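T cell receptor gamma chain (Monodelphis domestica, PDB 7L15) pairs with a T cell receptor mu chain to form the marsupial gamma mu T cell receptor, which probably recognises antigen at the T cell surface. Local coordinates at residues T14-Q19 / I114-A119; E150-N155 / Y205-L210. One frame throughout, in Å; residues are numbered along the deposited sequence.

Contact 1: T14-Q19 / I114-A119; sequences TRNAKQ and IVTESA
Thr14 enters the pairing alongside Ile114, the two side chains pointing the same way on one sheet face. Thr14 OG1, anti to the carbonyl carbon (chi1 -55°), lies 4.1 Å from Ile114 CD1, while its CA-H leans on Ile114 O. Arg15 N makes the proper bond to that carbonyl, 2.8 Å from Ile114 O and almost along the C=O axis. Arg15 O accepts from Thr116 N at 3.0 Å, so Arg15 grips the partner strand on both sides of Val115. The Arg15 chain bends at chi2, its NE donating to Ser20 O and its NH1 lying 2.8 Å from Thr14 O, above the carbonyl plane. At Asn16 the side chain takes over. Asn16 ND2 donates to two acceptors in its amide plane, Thr116 O at 3.0 Å and Ser118 O at 2.9 Å, and so ties Asn16 to the 116-118 backbone; Thr116 OG1 accepts from Ser118 N in an ST turn. The backbone N of Ala17 packs against Val115 CG1, and a type II turn from Asn16 to Gln19 leads away, with Asn16 N donating to Gln19 OE1. Parallel pairing of strand 12-16 with strand 104-116 is the A'-G edge of an immunoglobulin V domain.

Contact 2: E150-N155 / Y205-L210; sequences EDFFPN and YQHEDL
The imidazole of His207 carries this contact, its CG anti to the backbone N (chi1 -170°) so that the ring reaches from its own segment to the 152-154 backbone. Its edge fits closely there. His207 NE2 donates to Pro154 O at 3.1 Å, near the ring plane and onto a lone pair of the carbonyl, while His207 CE1 lies 3.1 Å from Phe153 O. Pro154, which follows a cis peptide bond, sets its CD 3.5 Å from His207 CE1. Phe152, its CG in the crowded position between N and carbonyl carbon (chi1 54°), crosses the imidazole obliquely, with CD1 3.7 Å from His207 NE2. Glu208 is buried and lays OE1 3.5 Å from Pro154 CG, but its carboxylate turns to Ser12 OG and Thr14 N of the V domain. The packing thins toward the Phe153 side chain, which starts away from the partner segment, and toward the partly exposed Asp209, which adds almost nothing. On the ND1 side of the ring, Asp209 N, somewhat tilted from the ring plane, donates to His207 ND1 at 3.0 Å and 174°. With ND1 accepting and NE2 donating, the pattern is consistent with a neutral histidine carrying its proton on NE2, its ring rotation fixed from both ends.

The two contacts follow one another along the chain, 14-19/114-119 closing before 150-155/205-210 opens, and their centres are about 17 Å apart. They share no sheet: contact 1 pairs an outermost strand with its neighbour in the six-stranded V-domain sheet, whereas contact 2 brings residues 152-154 against 207-208, in segments that lie on strands 142-152 and 201-206 of the two facing sheets of the C domain. Yet they touch directly. Glu208 OE2 lies 2.9 Å from Thr14 N, a probable hydrogen bond, and Pro154 packs against Thr14 and Ile114, with Pro154 CB 3.8 Å from Ile114 CD1. These contacts join the V-domain edge directly to the adjoining end of the C domain.

Contact 1: T14-Q19 / I114-A119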
loop_
_atom_site.group_PDB
_atom_site.type_symbol
_atom_site.label_atom_id
_atom_site.label_comp_id
_atom_site.label_asym_id
_atom_site.label_seq_id
_atom_site.Cartn_x
_atom_site.Cartn_y
_atom_site.Cartn_z
ATOM N N THR B 14 -7.180 15.325 -6.467
ATOM C CA THR B 14 -6.984 16.461 -5.579
ATOM C C THR B 14 -7.947 17.574 -5.963
ATOM O O THR B 14 -8.123 17.878 -7.146
ATOM C CB THR B 14 -5.541 16.984 -5.628
ATOM O OG1 THR B 14 -4.636 15.920 -5.338
ATOM C CG2 THR B 14 -5.332 18.075 -4.587
ATOM N N ARG B 15 -8.581 18.170 -4.959
ATOM C CA ARG B 15 -9.590 19.184 -5.220
ATOM C C ARG B 15 -9.528 20.240 -4.135
ATOM O O ARG B 15 -9.009 20.001 -3.040
ATOM C CB ARG B 15 -10.999 18.574 -5.262
ATOM C CG ARG B 15 -11.233 17.605 -6.406
ATOM C CD ARG B 15 -11.409 18.358 -7.736
ATOM N NE ARG B 15 -11.678 17.434 -8.833
ATOM C CZ ARG B 15 -10.758 17.004 -9.686
ATOM N NH1 ARG B 15 -9.505 17.428 -9.576
ATOM N NH2 ARG B 15 -11.092 16.157 -10.652
ATOM N N ASN B 16 -10.088 21.404 -4.445
ATOM C CA ASN B 16 -10.423 22.402 -3.440
ATOM C C ASN B 16 -11.880 22.230 -3.031
ATOM O O ASN B 16 -12.636 21.484 -3.657
ATOM C CB ASN B 16 -10.159 23.819 -3.966
ATOM C CG ASN B 16 -8.675 24.098 -4.158
ATOM O OD1 ASN B 16 -8.212 24.344 -5.278
ATOM N ND2 ASN B 16 -7.921 24.060 -3.058
ATOM N N ALA B 17 -12.268 22.923 -1.959
ATOM C CA ALA B 17 -13.628 22.794 -1.448
ATOM C C ALA B 17 -14.641 23.251 -2.493
ATOM O O ALA B 17 -14.340 24.043 -3.386
ATOM C CB ALA B 17 -13.810 23.604 -0.169
ATOM N N LYS B 18 -15.857 22.721 -2.378
ATOM C CA LYS B 18 -17.011 23.053 -3.205
ATOM C C LYS B 18 -16.903 22.485 -4.620
ATOM O O LYS B 18 -17.855 22.621 -5.401
ATOM C CB LYS B 18 -17.272 24.571 -3.272
ATOM C CG LYS B 18 -17.164 25.269 -1.907
ATOM C CD LYS B 18 -17.760 26.684 -1.898
ATOM C CE LYS B 18 -17.438 27.409 -0.587
ATOM N NZ LYS B 18 -18.651 27.862 0.163
ATOM N N GLN B 19 -15.797 21.831 -4.974
ATOM C CA GLN B 19 -15.670 21.184 -6.274
ATOM C C GLN B 19 -16.284 19.785 -6.198
ATOM O O GLN B 19 -16.967 19.424 -5.234
ATOM C CB GLN B 19 -14.206 21.173 -6.721
ATOM C CG GLN B 19 -13.591 22.570 -6.708
ATOM C CD GLN B 19 -12.138 22.634 -7.176
ATOM O OE1 GLN B 19 -11.392 21.663 -7.090
ATOM N NE2 GLN B 19 -11.737 23.806 -7.681
ATOM N N ILE B 114 -8.352 13.795 -2.153
ATOM C CA ILE B 114 -7.706 14.782 -1.303
ATOM C C ILE B 114 -8.414 16.103 -1.516
ATOM O O ILE B 114 -8.389 16.652 -2.623
ATOM C CB ILE B 114 -6.209 14.912 -1.612
ATOM C CG1 ILE B 114 -5.523 13.554 -1.483
ATOM C CG2 ILE B 114 -5.576 15.985 -0.711
ATOM C CD1 ILE B 114 -4.118 13.534 -2.044
ATOM N N VAL B 115 -9.053 16.608 -0.470
ATOM C CA VAL B 115 -9.707 17.904 -0.517
ATOM C C VAL B 115 -8.930 18.826 0.402
ATOM O O VAL B 115 -8.727 18.515 1.582
ATOM C CB VAL B 115 -11.185 17.815 -0.110
ATOM C CG1 VAL B 115 -11.922 19.125 -0.463
ATOM C CG2 VAL B 115 -11.825 16.626 -0.810
ATOM N N THR B 116 -8.486 19.951 -0.136
ATOM C CA THR B 116 -7.714 20.904 0.643
ATOM C C THR B 116 -8.252 22.309 0.420
ATOM O O THR B 116 -8.820 22.626 -0.633
ATOM C CB THR B 116 -6.221 20.843 0.298
ATOM O OG1 THR B 116 -5.527 21.850 1.043
ATOM C CG2 THR B 116 -6.007 21.083 -1.163
ATOM N N GLU B 117 -8.098 23.140 1.439
ATOM C CA GLU B 117 -8.482 24.535 1.325
ATOM C C GLU B 117 -7.330 25.426 0.879
ATOM O O GLU B 117 -7.528 26.632 0.718
ATOM C CB GLU B 117 -9.071 25.037 2.648
ATOM C CG GLU B 117 -10.591 25.190 2.612
ATOM C CD GLU B 117 -11.264 24.865 3.941
ATOM O OE1 GLU B 117 -10.676 25.168 5.000
ATOM O OE2 GLU B 117 -12.378 24.299 3.925
ATOM N N SER B 118 -6.146 24.865 0.645
ATOM C CA SER B 118 -5.003 25.630 0.162
ATOM C C SER B 118 -4.899 25.550 -1.355
ATOM O O SER B 118 -5.252 24.543 -1.970
ATOM C CB SER B 118 -3.707 25.110 0.780
ATOM O OG SER B 118 -3.768 25.119 2.195
ATOM N N ALA B 119 -4.412 26.625 -1.964
ATOM C CA ALA B 119 -4.071 26.550 -3.379
ATOM C C ALA B 119 -3.011 25.477 -3.587
ATOM O O ALA B 119 -2.146 25.257 -2.736
ATOM C CB ALA B 119 -3.557 27.892 -3.890
#

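Contact 2: E150-N155 / Y205-L210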
loop_
_atom_site.group_PDB
_atom_site.type_symbol
_atom_site.label_atom_id
_atom_site.label_comp_id
_atom_site.label_asym_id
_atom_site.label_seq_id
_atom_site.Cartn_x
_atom_site.Cartn_y
_atom_site.Cartn_z
ATOM N N GLU B 150 11.251 12.415 -7.886
ATOM C CA GLU B 150 11.270 13.584 -7.021
ATOM C C GLU B 150 10.315 14.671 -7.475
ATOM O O GLU B 150 9.850 14.713 -8.619
ATOM C CB GLU B 150 12.676 14.175 -6.863
ATOM C CG GLU B 150 13.498 14.293 -8.091
ATOM C CD GLU B 150 14.864 14.884 -7.777
ATOM O OE1 GLU B 150 15.373 14.648 -6.654
ATOM O OE2 GLU B 150 15.415 15.601 -8.641
ATOM N N ASP B 151 10.016 15.532 -6.502
ATOM C CA ASP B 151 9.332 16.800 -6.717
ATOM C C ASP B 151 7.938 16.610 -7.304
ATOM O O ASP B 151 7.537 17.328 -8.225
ATOM C CB ASP B 151 10.170 17.725 -7.598
ATOM C CG ASP B 151 9.745 19.167 -7.470
ATOM O OD1 ASP B 151 9.385 19.548 -6.340
ATOM O OD2 ASP B 151 9.765 19.913 -8.475
ATOM N N PHE B 152 7.177 15.651 -6.769
ATOM C CA PHE B 152 5.802 15.475 -7.219
ATOM C C PHE B 152 4.817 15.971 -6.165
ATOM O O PHE B 152 5.162 16.182 -4.998
ATOM C CB PHE B 152 5.492 14.016 -7.636
ATOM C CG PHE B 152 5.804 12.957 -6.589
ATOM C CD1 PHE B 152 4.903 12.654 -5.590
ATOM C CD2 PHE B 152 6.981 12.222 -6.660
ATOM C CE1 PHE B 152 5.177 11.656 -4.646
ATOM C CE2 PHE B 152 7.271 11.214 -5.722
ATOM C CZ PHE B 152 6.378 10.942 -4.711
ATOM N N PHE B 153 3.581 16.214 -6.621
ATOM C CA PHE B 153 2.470 16.601 -5.777
ATOM C C PHE B 153 1.206 16.149 -6.496
ATOM O O PHE B 153 1.068 16.421 -7.696
ATOM C CB PHE B 153 2.407 18.104 -5.513
ATOM C CG PHE B 153 1.314 18.489 -4.571
ATOM C CD1 PHE B 153 0.016 18.645 -5.021
ATOM C CD2 PHE B 153 1.582 18.663 -3.224
ATOM C CE1 PHE B 153 -0.990 18.970 -4.134
ATOM C CE2 PHE B 153 0.590 18.995 -2.343
ATOM C CZ PHE B 153 -0.698 19.147 -2.792
ATOM N N PRO B 154 0.268 15.479 -5.809
ATOM C CA PRO B 154 0.240 15.177 -4.368
ATOM C C PRO B 154 1.197 14.054 -3.935
ATOM O O PRO B 154 1.885 13.495 -4.787
ATOM C CB PRO B 154 -1.213 14.755 -4.143
ATOM C CG PRO B 154 -1.570 14.063 -5.425
ATOM C CD PRO B 154 -0.845 14.821 -6.526
ATOM N N ASN B 155 1.221 13.745 -2.631
ATOM C CA ASN B 155 2.093 12.720 -2.046
ATOM C C ASN B 155 1.567 11.297 -2.235
ATOM O O ASN B 155 1.583 10.500 -1.299
ATOM C CB ASN B 155 2.303 13.022 -0.563
ATOM C CG ASN B 155 1.005 12.989 0.239
ATOM O OD1 ASN B 155 -0.081 13.165 -0.301
ATOM N ND2 ASN B 155 1.121 12.766 1.554
ATOM N N TYR B 205 5.557 3.797 -13.244
ATOM C CA TYR B 205 4.949 4.560 -12.162
ATOM C C TYR B 205 3.658 5.228 -12.623
ATOM O O TYR B 205 3.479 5.539 -13.802
ATOM C CB TYR B 205 5.922 5.604 -11.560
ATOM C CG TYR B 205 6.390 6.703 -12.486
ATOM C CD1 TYR B 205 7.492 6.522 -13.310
ATOM C CD2 TYR B 205 5.743 7.940 -12.512
ATOM C CE1 TYR B 205 7.929 7.547 -14.145
ATOM C CE2 TYR B 205 6.169 8.957 -13.326
ATOM C CZ TYR B 205 7.252 8.761 -14.150
ATOM O OH TYR B 205 7.646 9.800 -14.961
ATOM N N GLN B 206 2.754 5.430 -11.668
ATOM C CA GLN B 206 1.501 6.138 -11.871
ATOM C C GLN B 206 1.423 7.318 -10.912
ATOM O O GLN B 206 1.907 7.258 -9.776
ATOM C CB GLN B 206 0.274 5.234 -11.643
ATOM C CG GLN B 206 0.127 4.105 -12.639
ATOM C CD GLN B 206 -0.889 3.078 -12.178
ATOM O OE1 GLN B 206 -1.963 3.433 -11.713
ATOM N NE2 GLN B 206 -0.541 1.803 -12.282
ATOM N N HIS B 207 0.784 8.383 -11.376
ATOM C CA HIS B 207 0.657 9.587 -10.579
ATOM C C HIS B 207 -0.480 10.406 -11.149
ATOM O O HIS B 207 -0.757 10.345 -12.354
ATOM C CB HIS B 207 1.946 10.406 -10.574
ATOM C CG HIS B 207 1.922 11.518 -9.583
ATOM N ND1 HIS B 207 1.431 12.768 -9.884
ATOM C CD2 HIS B 207 2.267 11.549 -8.275
ATOM C CE1 HIS B 207 1.511 13.537 -8.813
ATOM N NE2 HIS B 207 2.021 12.822 -7.824
ATOM N N GLU B 208 -1.128 11.184 -10.273
ATOM C CA GLU B 208 -2.321 11.911 -10.692
ATOM C C GLU B 208 -2.000 12.927 -11.787
ATOM O O GLU B 208 -2.845 13.200 -12.645
ATOM C CB GLU B 208 -2.979 12.590 -9.483
ATOM C CG GLU B 208 -4.268 13.340 -9.809
ATOM C CD GLU B 208 -4.801 14.181 -8.641
ATOM O OE1 GLU B 208 -4.405 13.938 -7.478
ATOM O OE2 GLU B 208 -5.625 15.091 -8.887
ATOM N N ASP B 209 -0.785 13.472 -11.805
ATOM C CA ASP B 209 -0.474 14.442 -12.843
ATOM C C ASP B 209 -0.231 13.790 -14.196
ATOM O O ASP B 209 -0.146 14.500 -15.196
ATOM C CB ASP B 209 0.731 15.296 -12.451
ATOM C CG ASP B 209 0.757 16.624 -13.193
ATOM O OD1 ASP B 209 -0.279 17.318 -13.196
ATOM O OD2 ASP B 209 1.805 16.970 -13.775
ATOM N N LEU B 210 -0.124 12.468 -14.240
ATOM C CA LEU B 210 -0.050 11.702 -15.472
ATOM C C LEU B 210 -1.416 11.233 -15.942
ATOM O O LEU B 210 -1.504 10.562 -16.975
ATOM C CB LEU B 210 0.855 10.483 -15.278
ATOM C CG LEU B 210 2.283 10.723 -14.795
ATOM C CD1 LEU B 210 3.039 9.414 -14.819
ATOM C CD2 LEU B 210 2.976 11.750 -15.660
#